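Local atomic coordinates of phosphoribulokinase 1 (Rhodobacter sphaeroides, PDB entry 1A7J), a protein that catalyses the ATP-dependent phosphorylation of D-ribulose 5-phosphate to D-ribulose 1,5-bisphosphate in the Calvin cycle. Residues Phe70-Asn75 and Val192-Pro197; Leu160-Lys165 and Leu185-Ala190. One frame throughout, in Å; residues are numbered along the deposited sequence.

Contact 1 (Phe70-Asn75 and Val192-Pro197)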
loop_
_atom_site.group_PDB
_atom_site.type_symbol
_atom_site.label_atom_id
_atom_site.label_comp_id
_atom_site.label_asym_id
_atom_site.label_seq_id
_atom_site.Cartn_x
_atom_site.Cartn_y
_atom_site.Cartn_z
ATOM N N PHE A 70 8.878 -5.486 6.699
ATOM C CA PHE A 70 8.527 -6.058 5.418
ATOM C C PHE A 70 8.334 -7.572 5.525
ATOM O O PHE A 70 7.537 -8.148 4.776
ATOM C CB PHE A 70 9.636 -5.756 4.399
ATOM C CG PHE A 70 9.658 -4.322 3.902
ATOM C CD1 PHE A 70 8.497 -3.553 3.882
ATOM C CD2 PHE A 70 10.827 -3.786 3.369
ATOM C CE1 PHE A 70 8.494 -2.271 3.335
ATOM C CE2 PHE A 70 10.838 -2.506 2.818
ATOM C CZ PHE A 70 9.667 -1.747 2.801
ATOM N N SER A 71 9.106 -8.234 6.387
ATOM C CA SER A 71 9.012 -9.682 6.506
ATOM C C SER A 71 7.588 -10.067 6.914
ATOM O O SER A 71 6.926 -9.307 7.622
ATOM C CB SER A 71 9.993 -10.207 7.556
ATOM O OG SER A 71 11.091 -9.349 7.727
ATOM N N TYR A 72 7.143 -11.256 6.492
ATOM C CA TYR A 72 5.845 -11.818 6.904
ATOM C C TYR A 72 5.764 -12.096 8.411
ATOM O O TYR A 72 4.676 -12.089 8.993
ATOM C CB TYR A 72 5.586 -13.133 6.179
ATOM C CG TYR A 72 5.676 -13.089 4.671
ATOM C CD1 TYR A 72 5.018 -12.117 3.947
ATOM C CD2 TYR A 72 6.311 -14.100 3.969
ATOM C CE1 TYR A 72 4.983 -12.157 2.559
ATOM C CE2 TYR A 72 6.281 -14.147 2.593
ATOM C CZ TYR A 72 5.618 -13.172 1.886
ATOM O OH TYR A 72 5.588 -13.203 0.504
ATOM N N GLU A 73 6.901 -12.438 9.019
ATOM C CA GLU A 73 6.921 -12.828 10.425
ATOM C C GLU A 73 6.590 -11.639 11.290
ATOM O O GLU A 73 6.220 -11.797 12.445
ATOM C CB GLU A 73 8.291 -13.359 10.856
ATOM C CG GLU A 73 8.927 -14.340 9.913
ATOM C CD GLU A 73 9.872 -13.659 8.950
ATOM O OE1 GLU A 73 10.879 -13.062 9.406
ATOM O OE2 GLU A 73 9.584 -13.686 7.736
ATOM N N ALA A 74 6.791 -10.443 10.760
ATOM C CA ALA A 74 6.534 -9.248 11.545
ATOM C C ALA A 74 5.112 -8.756 11.349
ATOM O O ALA A 74 4.821 -7.603 11.645
ATOM C CB ALA A 74 7.526 -8.148 11.192
ATOM N N ASN A 75 4.225 -9.624 10.854
ATOM C CA ASN A 75 2.863 -9.185 10.567
ATOM C C ASN A 75 1.791 -10.225 10.853
ATOM O O ASN A 75 1.921 -11.388 10.504
ATOM C CB ASN A 75 2.769 -8.725 9.111
ATOM C CG ASN A 75 3.513 -7.436 8.867
ATOM O OD1 ASN A 75 2.984 -6.360 9.099
ATOM N ND2 ASN A 75 4.776 -7.541 8.453
ATOM N N VAL A 192 12.941 -7.660 -1.261
ATOM C CA VAL A 192 12.931 -8.485 -2.454
ATOM C C VAL A 192 12.214 -9.814 -2.225
ATOM O O VAL A 192 11.686 -10.395 -3.167
ATOM C CB VAL A 192 14.348 -8.747 -3.016
ATOM C CG1 VAL A 192 15.311 -7.659 -2.588
ATOM C CG2 VAL A 192 14.843 -10.082 -2.587
ATOM N N HIS A 193 12.130 -10.281 -0.984
ATOM C CA HIS A 193 11.482 -11.577 -0.710
ATOM C C HIS A 193 9.955 -11.511 -0.499
ATOM O O HIS A 193 9.244 -12.402 -0.949
ATOM C CB HIS A 193 12.146 -12.284 0.489
ATOM C CG HIS A 193 13.430 -12.992 0.156
ATOM N ND1 HIS A 193 14.599 -12.787 0.858
ATOM C CD2 HIS A 193 13.709 -13.962 -0.750
ATOM C CE1 HIS A 193 15.540 -13.596 0.403
ATOM N NE2 HIS A 193 15.025 -14.318 -0.576
ATOM N N CYS A 194 9.448 -10.413 0.072
ATOM C CA CYS A 194 8.029 -10.289 0.425
ATOM C C CYS A 194 7.278 -9.169 -0.269
ATOM O O CYS A 194 6.054 -9.213 -0.310
ATOM C CB CYS A 194 7.858 -10.080 1.923
ATOM S SG CYS A 194 8.950 -11.034 2.923
ATOM N N ILE A 195 7.963 -8.078 -0.606
ATOM C CA ILE A 195 7.306 -6.959 -1.283
ATOM C C ILE A 195 7.286 -7.051 -2.801
ATOM O O ILE A 195 6.220 -7.223 -3.394
ATOM C CB ILE A 195 7.884 -5.600 -0.864
ATOM C CG1 ILE A 195 7.769 -5.445 0.655
ATOM C CG2 ILE A 195 7.102 -4.470 -1.504
ATOM C CD1 ILE A 195 6.371 -5.643 1.210
ATOM N N VAL A 196 8.458 -7.089 -3.422
ATOM C CA VAL A 196 8.531 -7.168 -4.872
ATOM C C VAL A 196 7.516 -8.114 -5.537
ATOM O O VAL A 196 6.786 -7.685 -6.423
ATOM C CB VAL A 196 9.955 -7.487 -5.307
ATOM C CG1 VAL A 196 9.979 -8.144 -6.646
ATOM C CG2 VAL A 196 10.731 -6.227 -5.366
ATOM N N PRO A 197 7.348 -9.356 -5.043
ATOM C CA PRO A 197 6.527 -10.330 -5.762
ATOM C C PRO A 197 5.078 -9.904 -5.878
ATOM O O PRO A 197 4.353 -10.376 -6.754
ATOM C CB PRO A 197 6.629 -11.596 -4.920
ATOM C CG PRO A 197 7.818 -11.412 -4.058
ATOM C CD PRO A 197 7.903 -9.939 -3.809
#

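Contact 2 (Leu160-Lys165 and Leu185-Ala190). With SO4 (sulfate ion), chain B.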
loop_
_atom_site.group_PDB
_atom_site.type_symbol
_atom_site.label_atom_id
_atom_site.label_comp_id
_atom_site.label_asym_id
_atom_site.label_seq_id
_atom_site.Cartn_x
_atom_site.Cartn_y
_atom_site.Cartn_z
ATOM N N LEU A 160 13.819 5.860 -4.829
ATOM C CA LEU A 160 12.941 6.799 -4.119
ATOM C C LEU A 160 12.326 6.256 -2.807
ATOM O O LEU A 160 12.000 7.038 -1.911
ATOM C CB LEU A 160 11.839 7.297 -5.069
ATOM C CG LEU A 160 10.697 8.223 -4.629
ATOM C CD1 LEU A 160 11.223 9.605 -4.314
ATOM C CD2 LEU A 160 9.646 8.298 -5.741
ATOM N N GLU A 161 12.247 4.931 -2.644
ATOM C CA GLU A 161 11.769 4.358 -1.388
ATOM C C GLU A 161 12.796 4.644 -0.311
ATOM O O GLU A 161 12.449 5.214 0.713
ATOM C CB GLU A 161 11.543 2.850 -1.525
ATOM C CG GLU A 161 10.568 2.248 -0.491
ATOM C CD GLU A 161 11.280 1.675 0.738
ATOM O OE1 GLU A 161 12.306 0.967 0.569
ATOM O OE2 GLU A 161 10.833 1.949 1.875
ATOM N N TRP A 162 14.077 4.438 -0.624
ATOM C CA TRP A 162 15.157 4.735 0.315
ATOM C C TRP A 162 15.169 6.196 0.753
ATOM O O TRP A 162 15.361 6.471 1.917
ATOM C CB TRP A 162 16.508 4.422 -0.292
ATOM C CG TRP A 162 16.694 3.032 -0.711
ATOM C CD1 TRP A 162 15.850 1.979 -0.488
ATOM C CD2 TRP A 162 17.869 2.491 -1.285
ATOM N NE1 TRP A 162 16.457 0.801 -0.861
ATOM C CE2 TRP A 162 17.698 1.086 -1.348
ATOM C CE3 TRP A 162 19.071 3.055 -1.711
ATOM C CZ2 TRP A 162 18.689 0.241 -1.816
ATOM C CZ3 TRP A 162 20.061 2.215 -2.169
ATOM C CH2 TRP A 162 19.866 0.812 -2.219
ATOM N N ILE A 163 15.119 7.127 -0.187
ATOM C CA ILE A 163 15.054 8.537 0.152
ATOM C C ILE A 163 13.854 8.760 1.032
ATOM O O ILE A 163 13.926 9.506 1.991
ATOM C CB ILE A 163 14.865 9.410 -1.101
ATOM C CG1 ILE A 163 16.125 9.343 -1.963
ATOM C CG2 ILE A 163 14.554 10.872 -0.720
ATOM C CD1 ILE A 163 15.871 9.351 -3.484
ATOM N N GLN A 164 12.726 8.178 0.657
ATOM C CA GLN A 164 11.512 8.341 1.442
ATOM C C GLN A 164 11.729 7.799 2.847
ATOM O O GLN A 164 11.258 8.376 3.817
ATOM C CB GLN A 164 10.313 7.640 0.777
ATOM C CG GLN A 164 9.458 8.587 -0.065
ATOM C CD GLN A 164 8.327 7.915 -0.844
ATOM O OE1 GLN A 164 8.032 6.734 -0.658
ATOM N NE2 GLN A 164 7.646 8.698 -1.680
ATOM N N LYS A 165 12.561 6.775 2.967
ATOM C CA LYS A 165 12.744 6.103 4.239
ATOM C C LYS A 165 13.802 6.805 5.081
ATOM O O LYS A 165 13.611 7.009 6.272
ATOM C CB LYS A 165 13.138 4.652 4.002
ATOM C CG LYS A 165 13.707 3.988 5.205
ATOM C CD LYS A 165 12.638 3.771 6.241
ATOM C CE LYS A 165 13.213 3.090 7.479
ATOM N NZ LYS A 165 12.253 3.054 8.635
ATOM N N LEU A 185 19.963 -1.754 3.904
ATOM C CA LEU A 185 20.322 -3.124 3.508
ATOM C C LEU A 185 19.577 -4.248 4.265
ATOM O O LEU A 185 19.249 -5.280 3.682
ATOM C CB LEU A 185 21.838 -3.328 3.660
ATOM C CG LEU A 185 22.773 -2.558 2.748
ATOM C CD1 LEU A 185 24.090 -2.412 3.446
ATOM C CD2 LEU A 185 22.953 -3.287 1.464
ATOM N N ARG A 186 19.420 -4.100 5.576
ATOM C CA ARG A 186 18.656 -5.059 6.365
ATOM C C ARG A 186 17.214 -5.184 5.841
ATOM O O ARG A 186 16.593 -6.241 5.975
ATOM C CB ARG A 186 18.668 -4.640 7.838
ATOM C CG ARG A 186 17.815 -5.488 8.768
ATOM C CD ARG A 186 17.584 -4.798 10.102
ATOM N NE ARG A 186 16.260 -4.180 10.174
ATOM C CZ ARG A 186 16.027 -2.956 10.641
ATOM N NH1 ARG A 186 16.985 -2.269 11.253
ATOM N NH2 ARG A 186 14.816 -2.425 10.535
ATOM N N ARG A 187 16.718 -4.149 5.155
ATOM C CA ARG A 187 15.347 -4.166 4.628
ATOM C C ARG A 187 15.265 -4.777 3.240
ATOM O O ARG A 187 14.232 -5.301 2.873
ATOM C CB ARG A 187 14.721 -2.758 4.650
ATOM C CG ARG A 187 14.260 -2.329 6.052
ATOM C CD ARG A 187 13.499 -1.010 6.112
ATOM N NE ARG A 187 13.884 -0.124 5.024
ATOM C CZ ARG A 187 13.021 0.485 4.208
ATOM N NH1 ARG A 187 11.747 0.598 4.546
ATOM N NH2 ARG A 187 13.465 1.104 3.123
ATOM N N MET A 188 16.399 -4.900 2.564
ATOM C CA MET A 188 16.396 -5.421 1.201
ATOM C C MET A 188 16.002 -6.888 1.147
ATOM O O MET A 188 15.375 -7.350 0.187
ATOM C CB MET A 188 17.757 -5.229 0.554
ATOM C CG MET A 188 18.052 -3.795 0.183
ATOM S SD MET A 188 16.642 -2.935 -0.582
ATOM C CE MET A 188 16.710 -3.626 -2.267
ATOM N N HIS A 189 16.205 -7.567 2.265
ATOM C CA HIS A 189 16.125 -9.006 2.284
ATOM C C HIS A 189 14.676 -9.354 2.189
ATOM O O HIS A 189 14.271 -9.917 1.195
ATOM C CB HIS A 189 16.768 -9.586 3.562
ATOM C CG HIS A 189 18.269 -9.478 3.594
ATOM N ND1 HIS A 189 19.099 -10.420 3.026
ATOM C CD2 HIS A 189 19.083 -8.485 4.037
ATOM C CE1 HIS A 189 20.353 -10.009 3.107
ATOM N NE2 HIS A 189 20.370 -8.840 3.718
ATOM N N ALA A 190 13.869 -8.753 3.048
ATOM C CA ALA A 190 12.418 -8.945 3.004
ATOM C C ALA A 190 11.730 -8.081 1.951
ATOM O O ALA A 190 10.541 -8.214 1.721
ATOM C CB ALA A 190 11.810 -8.666 4.372
HETATM S S SO4 B . 11.707 -0.777 9.641
HETATM O O1 SO4 B . 11.881 -2.122 10.112
HETATM O O2 SO4 B . 10.923 -0.780 8.435
HETATM O O3 SO4 B . 11.036 -0.016 10.649
HETATM O O4 SO4 B . 12.977 -0.199 9.383
#

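Contact 1 (Phe70-Asn75 and Val192-Pro197)
C194, near the C-terminal end of helix 180-195, sets its side chain against one face of the Y72 ring. Its SG, anti to its own carbonyl carbon (chi1 -39°), stands almost exactly above the ring centre of Y72, 3.9 Å from the centroid and 3° off the ring normal, a sulfur-aromatic contact. CB of the same cysteine lies over the same face nearer the rim, 3.6 Å from Y72 CE1, and adds a CH-pi contact. Y72 also turns its CG anti to the carbonyl carbon (chi1 -54°), which carries the ring across C194 although its CB does not point directly at the helix. An alanine here would take away the ring over SG and CB of C194 and would probably loosen the loop against the helix. Roughly at right angles to the ring contact, the loop backbone joins in: F70 O lies 3.5 Å from C194 CB, and S71 CA packs on SG. The CB of F70 is directed at the helix, with CG anti to the carbonyl carbon; I195, its CG1 likewise anti, crosses the ring at about a right angle, CG1 3.8 Å from F70 CD1 and over one face toward the rim. The loop braces itself through N75, whose ND2 donates in the carbonyl plane to S71 O at 2.9 Å, while S71 OG is bonded to S68 and F70 O to H134. The contact joins the loop between helices 49-62 and 77-90 to the C-terminal end of helix 180-195, where a wider pi-type turn occurs; F70 and S71 also rest on A190 of that helix.

Contact 2 (Leu160-Lys165 and Leu185-Ala190)
OE2 of E161 accepts two hydrogen bonds from R187, one from each terminal nitrogen of the guanidinium: NH2 at 3.0 Å and NH1 at 3.1 Å. Both use the syn lone pair; OE2 lies close to the guanidinium plane, and the arginine meets it end-on through these two nitrogens. NH2 also reaches E161 OE1 at 2.8 Å, but this third bond of the salt bridge is bent to 126° and weak. The two side chains approach tip to tip with their flat groups 36° apart; E161, its CG anti to the backbone N, bends at chi2, and R187 bends at chi3. K165 crosses R187 obliquely and lays its aliphatic chain over one guanidinium face, CG standing 3.5 Å above the plane toward the rim. Its chain bends at chi2 and runs extended, so that NZ passes beyond the guanidinium to a salt bridge with D169 and a weak bond to a sulfate oxygen. Beside the ion pair, M188 brings SD to the ring edge of W162, 3.8 Å from NE1, in a Met-aromatic contact. The N-to-C directions of 160-165 and 185-190 differ by 130°, and their axes come no closer than 12.3 Å, a distance spanned by long side chains. K165, R187 and D169 belong to the catalytic site. The sulfate, also bonded weakly by R186 and held by H69, probably comes from the crystallisation liquor, yet its place among these basic side chains is consistent with an anion-binding pocket. E161 would probably offset the charge of R187 and orient its guanidinium beside that pocket.

How the contacts relate
Both contacts use helix 180-195, contact 2 gripping its middle and contact 1 its C-terminal end, with their centres about 12 Å apart. Contact 1 is largely buried, and sulfur, aromatic and aliphatic groups carry it between loop and helix; contact 2 lies nearer the surface and joins two helices mainly through charge, with a Met-aromatic contact alongside. F70 connects them: its CZ packs 3.6 Å from R187 NH1, so the loop of contact 1 touches the catalytic-site arginine that E161 binds in contact 2. A190 adds a second seam, its CB 3.6 Å from F70 CB. The apolar part therefore borders the polar catalytic site directly.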